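Local coordinates for hypothetical protein Paer03002360 (Pseudomonas aeruginosa, PDB 2ERV) that hydrolyses the ester bond at the 3 position of lipid A in the bacterial outer membrane, releasing the primary fatty acyl chain, at residues N103-I108 with R123-S128; I75-E80 with A110-A115; V3-G8 with Y17-S22; A55-L60 with A87-R92. All coordinates share one frame; numbering follows the deposited sequence.

Contact 1 (N103-I108 with R123-S128); sequences NFEDRI and RAIHYS. With CA (calcium ion), chain C.
E105 OE2 meets Y127 OH at 2.7 Å, a weak bond whose proton has a second acceptor within reach; R18 NH1, in a salt bridge, and S61 OG hold the same oxygen. Strands 102-114 and 119-128 form an antiparallel hairpin of the outer-membrane beta barrel. On its buried face lie E105, R107, R123, I125 and Y127. The E105 chain is extended, with CG anti to the backbone N (chi1 -179°), and runs beside the tyrosine ring, its carboxylate 47° from the ring plane; E105 CG also touches I125 CG2 at 3.4 Å. R107 NH2 and R123 NH1 stand 3.6 Å apart; D42 pairs with R107 NH1, which probably eases this repulsion. F104, D106, I108, A124, H126 and S128 occupy the outer face, where detergent binds. Paired backbone bonds lock D106 to H126, the one from H126 N to D106 O measuring 2.7 Å. D106 OD2 binds the calcium ion, its carboxylate nearly coplanar with the imidazole of H126. H126 and S128 belong to the charge-relay system with E140, whose OE2 bonds H126 ND1. On the other side of the ring, H126 NE2 and S128 OG are hydrogen-bonded at 2.7 Å, and either may be the donor.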
# COMPACT_ATOMS: atom_id res chain seq x y z
N ASN A 103 1.35 -12.36 6.51
CA ASN A 103 0.72 -12.37 5.20
C ASN A 103 1.60 -11.63 4.22
O ASN A 103 2.41 -10.79 4.63
CB ASN A 103 -0.67 -11.69 5.24
CG ASN A 103 -1.74 -12.58 5.85
OD1 ASN A 103 -2.29 -13.44 5.16
ND2 ASN A 103 -2.05 -12.38 7.13
N PHE A 104 1.42 -11.91 2.92
CA PHE A 104 2.09 -11.14 1.88
C PHE A 104 1.24 -9.89 1.65
O PHE A 104 0.06 -9.87 1.98
CB PHE A 104 2.19 -11.93 0.58
CG PHE A 104 2.98 -13.23 0.70
CD1 PHE A 104 4.36 -13.24 0.49
CD2 PHE A 104 2.34 -14.43 0.98
CE1 PHE A 104 5.09 -14.43 0.60
CE2 PHE A 104 3.08 -15.64 1.07
CZ PHE A 104 4.47 -15.62 0.89
N GLU A 105 1.85 -8.86 1.09
CA GLU A 105 1.16 -7.64 0.69
C GLU A 105 1.42 -7.48 -0.79
O GLU A 105 2.58 -7.36 -1.15
CB GLU A 105 1.81 -6.43 1.37
CG GLU A 105 1.15 -5.08 1.03
CD GLU A 105 1.82 -3.91 1.75
OE1 GLU A 105 3.06 -3.76 1.58
OE2 GLU A 105 1.12 -3.15 2.50
N ASP A 106 0.39 -7.53 -1.64
CA ASP A 106 0.52 -7.24 -3.09
C ASP A 106 -0.21 -5.96 -3.39
O ASP A 106 -1.37 -5.81 -2.98
CB ASP A 106 -0.17 -8.35 -3.91
CG ASP A 106 0.51 -9.70 -3.78
OD1 ASP A 106 1.76 -9.79 -3.85
OD2 ASP A 106 -0.12 -10.73 -3.51
N ARG A 107 0.45 -5.02 -4.08
CA ARG A 107 -0.16 -3.72 -4.27
C ARG A 107 0.07 -3.17 -5.67
O ARG A 107 1.10 -3.47 -6.31
CB ARG A 107 0.42 -2.71 -3.26
CG ARG A 107 1.93 -2.84 -3.11
CD ARG A 107 2.47 -2.17 -1.88
NE ARG A 107 2.34 -0.73 -1.99
CZ ARG A 107 2.73 0.11 -1.04
NH1 ARG A 107 3.20 -0.35 0.10
NH2 ARG A 107 2.63 1.39 -1.23
N ILE A 108 -0.90 -2.39 -6.14
CA ILE A 108 -0.74 -1.52 -7.32
C ILE A 108 -1.27 -0.15 -7.01
O ILE A 108 -2.00 0.02 -6.04
CB ILE A 108 -1.48 -2.06 -8.55
CG1 ILE A 108 -2.95 -2.32 -8.23
CG2 ILE A 108 -0.85 -3.34 -9.02
CD1 ILE A 108 -3.85 -2.35 -9.45
N ARG A 123 -4.50 3.56 -4.42
CA ARG A 123 -3.76 2.31 -4.20
C ARG A 123 -4.78 1.19 -4.06
O ARG A 123 -5.85 1.39 -3.47
CB ARG A 123 -3.05 2.46 -2.88
CG ARG A 123 -1.74 1.81 -2.81
CD ARG A 123 -0.73 2.70 -2.14
NE ARG A 123 -1.19 3.14 -0.83
CZ ARG A 123 -0.49 3.92 -0.03
NH1 ARG A 123 0.69 4.30 -0.43
NH2 ARG A 123 -0.96 4.30 1.17
N ALA A 124 -4.48 0.02 -4.59
CA ALA A 124 -5.26 -1.18 -4.24
C ALA A 124 -4.25 -2.17 -3.65
O ALA A 124 -3.22 -2.42 -4.29
CB ALA A 124 -5.91 -1.74 -5.50
N ILE A 125 -4.51 -2.69 -2.44
CA ILE A 125 -3.57 -3.59 -1.78
C ILE A 125 -4.32 -4.82 -1.35
O ILE A 125 -5.44 -4.71 -0.85
CB ILE A 125 -2.90 -2.94 -0.54
CG1 ILE A 125 -2.30 -1.57 -0.92
CG2 ILE A 125 -1.84 -3.89 0.01
CD1 ILE A 125 -1.77 -0.77 0.27
N HIS A 126 -3.72 -5.98 -1.58
CA HIS A 126 -4.30 -7.25 -1.14
C HIS A 126 -3.37 -8.03 -0.22
O HIS A 126 -2.15 -8.08 -0.43
CB HIS A 126 -4.65 -8.10 -2.38
CG HIS A 126 -4.85 -9.56 -2.09
ND1 HIS A 126 -6.02 -10.06 -1.56
CD2 HIS A 126 -4.03 -10.62 -2.29
CE1 HIS A 126 -5.91 -11.38 -1.44
NE2 HIS A 126 -4.70 -11.74 -1.86
N TYR A 127 -3.94 -8.65 0.80
CA TYR A 127 -3.13 -9.38 1.76
C TYR A 127 -3.65 -10.81 1.84
O TYR A 127 -4.85 -11.02 2.02
CB TYR A 127 -3.28 -8.75 3.17
CG TYR A 127 -2.78 -7.32 3.27
CD1 TYR A 127 -1.47 -7.06 3.68
CD2 TYR A 127 -3.62 -6.24 2.98
CE1 TYR A 127 -0.99 -5.74 3.80
CE2 TYR A 127 -3.16 -4.91 3.11
CZ TYR A 127 -1.85 -4.68 3.51
OH TYR A 127 -1.37 -3.38 3.64
N SER A 128 -2.76 -11.80 1.69
CA SER A 128 -3.17 -13.21 1.89
C SER A 128 -1.91 -14.04 2.10
O SER A 128 -0.84 -13.50 2.03
CB SER A 128 -4.04 -13.75 0.75
OG SER A 128 -3.37 -13.62 -0.50
CA CA C . 0.94 -12.41 -4.94

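Contact 2 (I75-E80 with A110-A115); sequences IKPFIE and AGLKFA. With CXE (pentaethylene glycol monodecyl ether), chain F.
The ring of F78 lies flat over the backbone of G111: G111 N sits above the ring centre, 3.6 Å from the plane, and G111 CA makes a CH-pi contact, 4.0 Å from the centroid and 22° off the normal. CG of F78 stands between its own N and carbonyl carbon (chi1 67°), and the ring beyond it lies across the facing strand. K113 N meets the ring at its edge. Beneath the ring, F78 N bonds G111 O at 2.9 Å and G111 N bonds F78 O; at the next hydrogen-bonded pair, K76 N reaches K113 O at 2.7 Å, and K113 N returns a bond to K76 O. The opposite face of the sheet carries I75, P77, I79, A110, L112 and F114. There I75 CG2 packs on L112 CB at 3.7 Å, and I75 CG1 comes to the edge of the F114 ring. The detergent lies on this face, its C25 3.4 Å from G111 O and 3.8 Å from L112 CD2, with P77 CB and I79 CG2 beside the ether chain. Strands 57-70 and 119-128 flank the pair, V67 and S119 touching F78. An aromatic ring laid over a cross-strand glycine is the mortise-and-tenon joint known from outer-membrane beta barrels.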
# COMPACT_ATOMS: atom_id res chain seq x y z
N ILE A 75 3.84 18.40 -12.56
CA ILE A 75 3.10 17.13 -12.33
C ILE A 75 3.68 15.95 -13.11
O ILE A 75 3.71 15.96 -14.35
CB ILE A 75 1.58 17.28 -12.64
CG1 ILE A 75 1.06 18.59 -12.05
CG2 ILE A 75 0.82 16.09 -12.09
CD1 ILE A 75 -0.42 18.74 -12.08
N LYS A 76 4.11 14.90 -12.40
CA LYS A 76 4.56 13.66 -13.06
C LYS A 76 3.58 12.53 -12.72
O LYS A 76 3.57 12.07 -11.59
CB LYS A 76 6.01 13.29 -12.63
CG LYS A 76 7.07 14.44 -12.93
CD LYS A 76 8.50 14.13 -12.42
CE LYS A 76 9.52 15.25 -12.77
NZ LYS A 76 8.90 16.66 -12.80
N PRO A 77 2.79 12.05 -13.69
CA PRO A 77 1.99 10.86 -13.45
C PRO A 77 2.86 9.67 -13.18
O PRO A 77 3.99 9.59 -13.74
CB PRO A 77 1.24 10.65 -14.76
CG PRO A 77 1.35 12.02 -15.55
CD PRO A 77 2.68 12.56 -15.08
N PHE A 78 2.37 8.72 -12.36
CA PHE A 78 3.16 7.52 -12.08
C PHE A 78 2.24 6.34 -11.88
O PHE A 78 1.07 6.52 -11.51
CB PHE A 78 4.08 7.71 -10.84
CG PHE A 78 3.33 7.85 -9.52
CD1 PHE A 78 3.07 9.12 -8.99
CD2 PHE A 78 2.92 6.72 -8.78
CE1 PHE A 78 2.40 9.27 -7.77
CE2 PHE A 78 2.22 6.87 -7.56
CZ PHE A 78 1.98 8.14 -7.05
N ILE A 79 2.76 5.15 -12.14
CA ILE A 79 2.08 3.93 -11.70
C ILE A 79 3.04 3.14 -10.81
O ILE A 79 4.27 3.26 -10.91
CB ILE A 79 1.59 3.13 -12.93
CG1 ILE A 79 2.72 3.01 -13.96
CG2 ILE A 79 0.50 3.94 -13.63
CD1 ILE A 79 2.37 2.09 -15.15
N GLU A 80 2.50 2.36 -9.87
CA GLU A 80 3.39 1.61 -9.02
C GLU A 80 2.86 0.19 -8.74
O GLU A 80 1.66 -0.08 -8.89
CB GLU A 80 3.65 2.39 -7.72
CG GLU A 80 2.43 2.47 -6.81
CD GLU A 80 2.67 3.18 -5.47
OE1 GLU A 80 3.57 4.07 -5.33
OE2 GLU A 80 1.91 2.84 -4.54
N ALA A 110 -1.55 4.29 -8.67
CA ALA A 110 -1.30 5.30 -9.69
C ALA A 110 -1.52 6.67 -9.05
O ALA A 110 -2.33 6.81 -8.10
CB ALA A 110 -2.28 5.07 -10.88
N GLY A 111 -0.79 7.67 -9.50
CA GLY A 111 -1.12 9.01 -9.07
C GLY A 111 -0.31 10.09 -9.71
O GLY A 111 0.19 9.93 -10.82
N LEU A 112 -0.23 11.22 -9.02
CA LEU A 112 0.48 12.39 -9.54
C LEU A 112 1.54 12.79 -8.55
O LEU A 112 1.27 12.90 -7.33
CB LEU A 112 -0.48 13.57 -9.75
CG LEU A 112 -1.72 13.27 -10.62
CD1 LEU A 112 -2.75 14.45 -10.66
CD2 LEU A 112 -1.28 12.88 -12.01
N LYS A 113 2.75 13.01 -9.05
CA LYS A 113 3.76 13.55 -8.19
C LYS A 113 4.03 15.02 -8.56
O LYS A 113 4.32 15.31 -9.72
CB LYS A 113 5.03 12.73 -8.26
CG LYS A 113 6.20 13.47 -7.54
CD LYS A 113 6.82 12.68 -6.43
CE LYS A 113 8.27 13.09 -6.28
NZ LYS A 113 9.05 11.93 -5.82
N PHE A 114 3.98 15.90 -7.57
CA PHE A 114 4.13 17.35 -7.76
C PHE A 114 5.55 17.82 -7.65
O PHE A 114 6.40 17.11 -7.14
CB PHE A 114 3.21 18.11 -6.78
CG PHE A 114 1.77 17.67 -6.89
CD1 PHE A 114 1.06 17.92 -8.05
CD2 PHE A 114 1.17 16.93 -5.89
CE1 PHE A 114 -0.28 17.47 -8.19
CE2 PHE A 114 -0.16 16.47 -6.02
CZ PHE A 114 -0.88 16.74 -7.18
N ALA A 115 5.80 19.04 -8.12
CA ALA A 115 7.15 19.62 -8.16
C ALA A 115 7.75 19.81 -6.77
O ALA A 115 8.96 19.68 -6.58
CB ALA A 115 7.11 20.94 -8.90
O17 CXE F . -0.26 3.43 -18.63
C18 CXE F . -0.88 4.52 -19.31
C19 CXE F . -1.68 5.33 -18.30
O20 CXE F . -0.88 5.58 -17.15
C21 CXE F . -1.61 6.10 -16.03
C22 CXE F . -1.08 7.49 -15.70
O23 CXE F . -1.20 7.77 -14.31
C24 CXE F . -2.50 8.27 -13.95
C25 CXE F . -2.38 9.37 -12.90
O26 CXE F . -3.61 9.51 -12.20

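Contact 3 (V3-G8 with Y17-S22); sequences VSAAVG and YRLGLS. With CXE (pentaethylene glycol monodecyl ether), chain G.
The hairpin of strands 2-9 and 15-24, part of the outer-membrane beta barrel, pairs antiparallel here, with S4 facing G20 and A6 facing R18 across hydrogen-bonded positions. The S4-G20 pair is joined by two bonds of 2.9 Å, S4 N to G20 O and G20 N to S4 O. S4 OG stands between its own N and carbonyl carbon (chi1 63°) and leans over the glycine, 3.6 Å from G20 CA. Two waters grip this buried hydroxyl: one at 2.8 Å also donates weakly to R18 O, while the other, 2.7 Å from S4 OG, donates to S22 OG and so bridges the strands. On the outward face V7 CG1 packs beside the Y17 ring, nearest CE1 at 3.8 Å. A5 CB touches L19 CD2, and V3 CB meets L21 CD2. Detergent lies along the same face, its alkyl C7 3.7 Å from L21 CD1. R18 extends from the other face, where D42 holds its NH2 in a salt bridge and R123, I125 and Y127 of strand 119-128 touch its side chain. Strand 139-149 pairs with the other edge of strand 2-9, as strand 35-48 does with strand 15-24.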
# COMPACT_ATOMS: atom_id res chain seq x y z
N VAL A 3 6.30 11.04 4.38
CA VAL A 3 5.30 10.44 5.22
C VAL A 3 4.00 10.43 4.39
O VAL A 3 3.78 11.32 3.56
CB VAL A 3 5.14 11.21 6.58
CG1 VAL A 3 4.69 12.66 6.33
CG2 VAL A 3 4.14 10.52 7.51
N SER A 4 3.14 9.44 4.60
CA SER A 4 1.90 9.37 3.86
C SER A 4 0.73 9.02 4.75
O SER A 4 0.90 8.38 5.78
CB SER A 4 2.00 8.39 2.69
OG SER A 4 2.21 7.06 3.16
N ALA A 5 -0.45 9.47 4.35
CA ALA A 5 -1.69 9.13 5.04
C ALA A 5 -2.62 8.66 3.97
O ALA A 5 -2.57 9.19 2.87
CB ALA A 5 -2.25 10.35 5.78
N ALA A 6 -3.43 7.64 4.28
CA ALA A 6 -4.35 7.05 3.30
C ALA A 6 -5.59 6.56 3.98
O ALA A 6 -5.52 5.86 5.02
CB ALA A 6 -3.70 5.92 2.56
N VAL A 7 -6.73 6.94 3.40
CA VAL A 7 -8.02 6.42 3.86
C VAL A 7 -8.60 5.55 2.78
O VAL A 7 -8.55 5.90 1.60
CB VAL A 7 -9.00 7.58 4.13
CG1 VAL A 7 -10.30 7.05 4.76
CG2 VAL A 7 -8.36 8.57 5.05
N GLY A 8 -9.24 4.46 3.15
CA GLY A 8 -9.72 3.53 2.14
C GLY A 8 -10.81 2.65 2.66
O GLY A 8 -11.32 2.86 3.78
N TYR A 17 -7.31 2.72 7.48
CA TYR A 17 -6.63 4.01 7.62
C TYR A 17 -5.18 3.64 7.70
O TYR A 17 -4.85 2.78 8.51
CB TYR A 17 -7.05 4.69 8.95
CG TYR A 17 -8.53 4.97 9.04
CD1 TYR A 17 -9.08 6.12 8.46
CD2 TYR A 17 -9.38 4.07 9.68
CE1 TYR A 17 -10.46 6.37 8.54
CE2 TYR A 17 -10.74 4.31 9.77
CZ TYR A 17 -11.27 5.44 9.20
OH TYR A 17 -12.62 5.64 9.29
N ARG A 18 -4.31 4.29 6.93
CA ARG A 18 -2.92 3.87 6.86
C ARG A 18 -1.97 5.03 7.01
O ARG A 18 -2.13 6.06 6.36
CB ARG A 18 -2.62 3.15 5.53
CG ARG A 18 -1.16 2.68 5.40
CD ARG A 18 -0.90 2.18 4.00
NE ARG A 18 0.52 1.90 3.74
CZ ARG A 18 1.01 0.70 3.48
NH1 ARG A 18 0.21 -0.36 3.48
NH2 ARG A 18 2.32 0.56 3.21
N LEU A 19 -0.97 4.86 7.87
CA LEU A 19 0.07 5.89 7.97
C LEU A 19 1.34 5.23 7.52
O LEU A 19 1.55 4.06 7.85
CB LEU A 19 0.21 6.32 9.42
CG LEU A 19 -0.84 7.27 9.98
CD1 LEU A 19 -0.53 7.49 11.51
CD2 LEU A 19 -0.81 8.65 9.24
N GLY A 20 2.18 5.94 6.76
CA GLY A 20 3.29 5.29 6.10
C GLY A 20 4.55 6.15 6.07
O GLY A 20 4.49 7.37 6.19
N LEU A 21 5.68 5.49 5.92
CA LEU A 21 6.93 6.20 5.66
C LEU A 21 7.54 5.54 4.44
O LEU A 21 7.44 4.32 4.33
CB LEU A 21 7.89 6.00 6.84
CG LEU A 21 7.60 6.74 8.17
CD1 LEU A 21 8.53 6.24 9.31
CD2 LEU A 21 7.74 8.22 7.94
N SER A 22 8.16 6.32 3.55
CA SER A 22 8.69 5.87 2.29
C SER A 22 10.11 6.38 2.15
O SER A 22 10.36 7.53 2.51
CB SER A 22 7.89 6.51 1.10
OG SER A 22 6.58 6.02 1.10
C4 CXE G . 5.63 1.02 10.36
C5 CXE G . 6.04 2.48 10.28
C6 CXE G . 4.86 3.39 10.04
C7 CXE G . 5.26 4.81 10.42
C8 CXE G . 4.06 5.72 10.62
C9 CXE G . 4.51 7.17 10.53
C10 CXE G . 4.21 7.87 11.85
O11 CXE G . 4.27 9.29 11.70
C12 CXE G . 2.98 9.91 11.76
C13 CXE G . 2.92 10.94 12.87
O14 CXE G . 2.29 12.09 12.34
C15 CXE G . 2.11 13.10 13.31
C16 CXE G . 0.95 13.97 12.83
O HOH W 1 -0.18 5.78 3.92
O HOH W 2 4.91 7.17 2.74

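Contact 4 (A55-L60 with A87-R92); sequences AGKHSL and AFSGTR
L60 and A87 form an antiparallel hydrogen-bonded pair, L60 N to A87 O and A87 N to L60 O, both 2.9 Å; S59 and F88 follow as a non-hydrogen-bonded pair, their CA atoms 4.2 Å apart. At the next step the ladder changes. S89 N still donates to H58 O at 2.8 Å, but the backbone of S89 has turned out of strand conformation, and its side chain supplies the acceptor in the return bond: H58 N donates to S89 OG at 3.1 Å, with 161° at the hydrogen. With OG between its own N and carbonyl carbon (chi1 71°), S89 reaches the facing strand. This is the open end, away from the turn, of the barrel hairpin made by strands 57-70 and 75-88, where residues 89-91 leave the sheet. On the buried face, S59 CB sits over the centre of the F88 ring, 3.6 Å from the centroid and 10° off the normal, a CH-pi contact. S59 OG is bonded to W48 NE1, and the indole of W48 also meets the F88 ring. Beyond the pairing, K57 bends across the departing segment. Its CD lies 3.3 Å from S89 OG and its CE 3.4 Å from R92 O, while G90 CA comes within 3.9 Å of K57 CE. The imidazole of H58 presents its edge to S89 OG, and Y45 OH bonds H58 ND1.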
# COMPACT_ATOMS: atom_id res chain seq x y z
N ALA A 55 -12.88 -7.38 15.89
CA ALA A 55 -13.03 -5.95 16.21
C ALA A 55 -11.89 -5.30 15.42
O ALA A 55 -11.28 -5.96 14.56
CB ALA A 55 -12.90 -5.69 17.73
N GLY A 56 -11.60 -4.03 15.70
CA GLY A 56 -10.56 -3.33 14.95
C GLY A 56 -9.21 -3.99 15.13
O GLY A 56 -8.87 -4.44 16.22
N LYS A 57 -8.41 -4.00 14.06
CA LYS A 57 -7.11 -4.66 14.04
C LYS A 57 -6.04 -3.75 13.40
O LYS A 57 -6.38 -2.74 12.80
CB LYS A 57 -7.18 -5.98 13.26
CG LYS A 57 -7.99 -7.07 13.93
CD LYS A 57 -7.32 -7.61 15.21
CE LYS A 57 -8.05 -8.86 15.73
NZ LYS A 57 -9.42 -8.57 16.23
N HIS A 58 -4.78 -4.10 13.54
CA HIS A 58 -3.68 -3.26 13.05
C HIS A 58 -2.75 -4.15 12.26
O HIS A 58 -2.62 -5.34 12.57
CB HIS A 58 -2.89 -2.67 14.23
CG HIS A 58 -3.75 -1.99 15.26
ND1 HIS A 58 -3.99 -0.63 15.24
CD2 HIS A 58 -4.46 -2.49 16.30
CE1 HIS A 58 -4.78 -0.32 16.26
NE2 HIS A 58 -5.10 -1.43 16.90
N SER A 59 -2.11 -3.60 11.25
CA SER A 59 -1.09 -4.35 10.52
C SER A 59 0.15 -3.48 10.35
O SER A 59 0.05 -2.26 10.25
CB SER A 59 -1.62 -4.86 9.17
OG SER A 59 -1.85 -3.80 8.27
N LEU A 60 1.31 -4.12 10.34
CA LEU A 60 2.57 -3.44 10.06
C LEU A 60 3.07 -4.13 8.79
O LEU A 60 3.11 -5.35 8.72
CB LEU A 60 3.58 -3.70 11.18
CG LEU A 60 3.94 -2.70 12.29
CD1 LEU A 60 2.88 -1.64 12.56
CD2 LEU A 60 4.38 -3.41 13.63
N ALA A 87 2.35 -8.11 8.98
CA ALA A 87 2.00 -8.83 10.20
C ALA A 87 0.77 -8.13 10.78
O ALA A 87 0.82 -6.92 11.01
CB ALA A 87 3.18 -8.77 11.22
N PHE A 88 -0.30 -8.90 10.98
CA PHE A 88 -1.52 -8.38 11.56
C PHE A 88 -1.55 -8.68 13.07
O PHE A 88 -0.91 -9.65 13.55
CB PHE A 88 -2.77 -8.97 10.88
CG PHE A 88 -3.03 -8.42 9.47
CD1 PHE A 88 -4.10 -7.55 9.24
CD2 PHE A 88 -2.24 -8.80 8.39
CE1 PHE A 88 -4.37 -7.04 7.91
CE2 PHE A 88 -2.46 -8.27 7.07
CZ PHE A 88 -3.55 -7.41 6.84
N SER A 89 -2.31 -7.86 13.78
CA SER A 89 -2.45 -8.01 15.23
C SER A 89 -3.37 -9.17 15.62
O SER A 89 -3.43 -9.54 16.80
CB SER A 89 -2.91 -6.68 15.86
OG SER A 89 -4.26 -6.43 15.52
N GLY A 90 -4.07 -9.77 14.65
CA GLY A 90 -4.85 -11.02 14.90
C GLY A 90 -5.07 -11.72 13.57
O GLY A 90 -4.65 -11.22 12.52
N THR A 91 -5.70 -12.89 13.59
CA THR A 91 -5.93 -13.63 12.36
C THR A 91 -7.30 -13.33 11.76
O THR A 91 -7.57 -13.76 10.64
CB THR A 91 -5.84 -15.15 12.60
OG1 THR A 91 -6.74 -15.50 13.65
CG2 THR A 91 -4.46 -15.57 13.19
N ARG A 92 -8.18 -12.66 12.50
CA ARG A 92 -9.49 -12.26 11.98
C ARG A 92 -9.54 -10.74 11.89
O ARG A 92 -9.26 -10.06 12.84
CB ARG A 92 -10.60 -12.74 12.91
CG ARG A 92 -10.85 -14.23 12.83
CD ARG A 92 -11.71 -14.73 14.00
NE ARG A 92 -12.33 -15.99 13.58
CZ ARG A 92 -11.83 -17.17 13.84
NH1 ARG A 92 -10.70 -17.27 14.51
NH2 ARG A 92 -12.45 -18.27 13.40

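Overall arrangement
All four contacts belong to one curled antiparallel sheet, the barrel wall. Contact 1 carries two charge-relay residues and touches each of the others. It meets contact 3 through the barrel interior, where E105 OE2 and R18 NH1 form a 3.1 Å salt bridge. Contact 4 reaches it through the rings of F88 and Y127, packed edge-to-face, and F88 lies about 9 Å from S128, side chain to side chain. Contact 2 shares strand 102-114 with contact 1, and E80 OE2 forms a weak, long ion pair with R107 NH2. Contacts 2 and 4 share strand 75-88, yet their centres are about 30 Å apart, on opposite sides of the chain's centre.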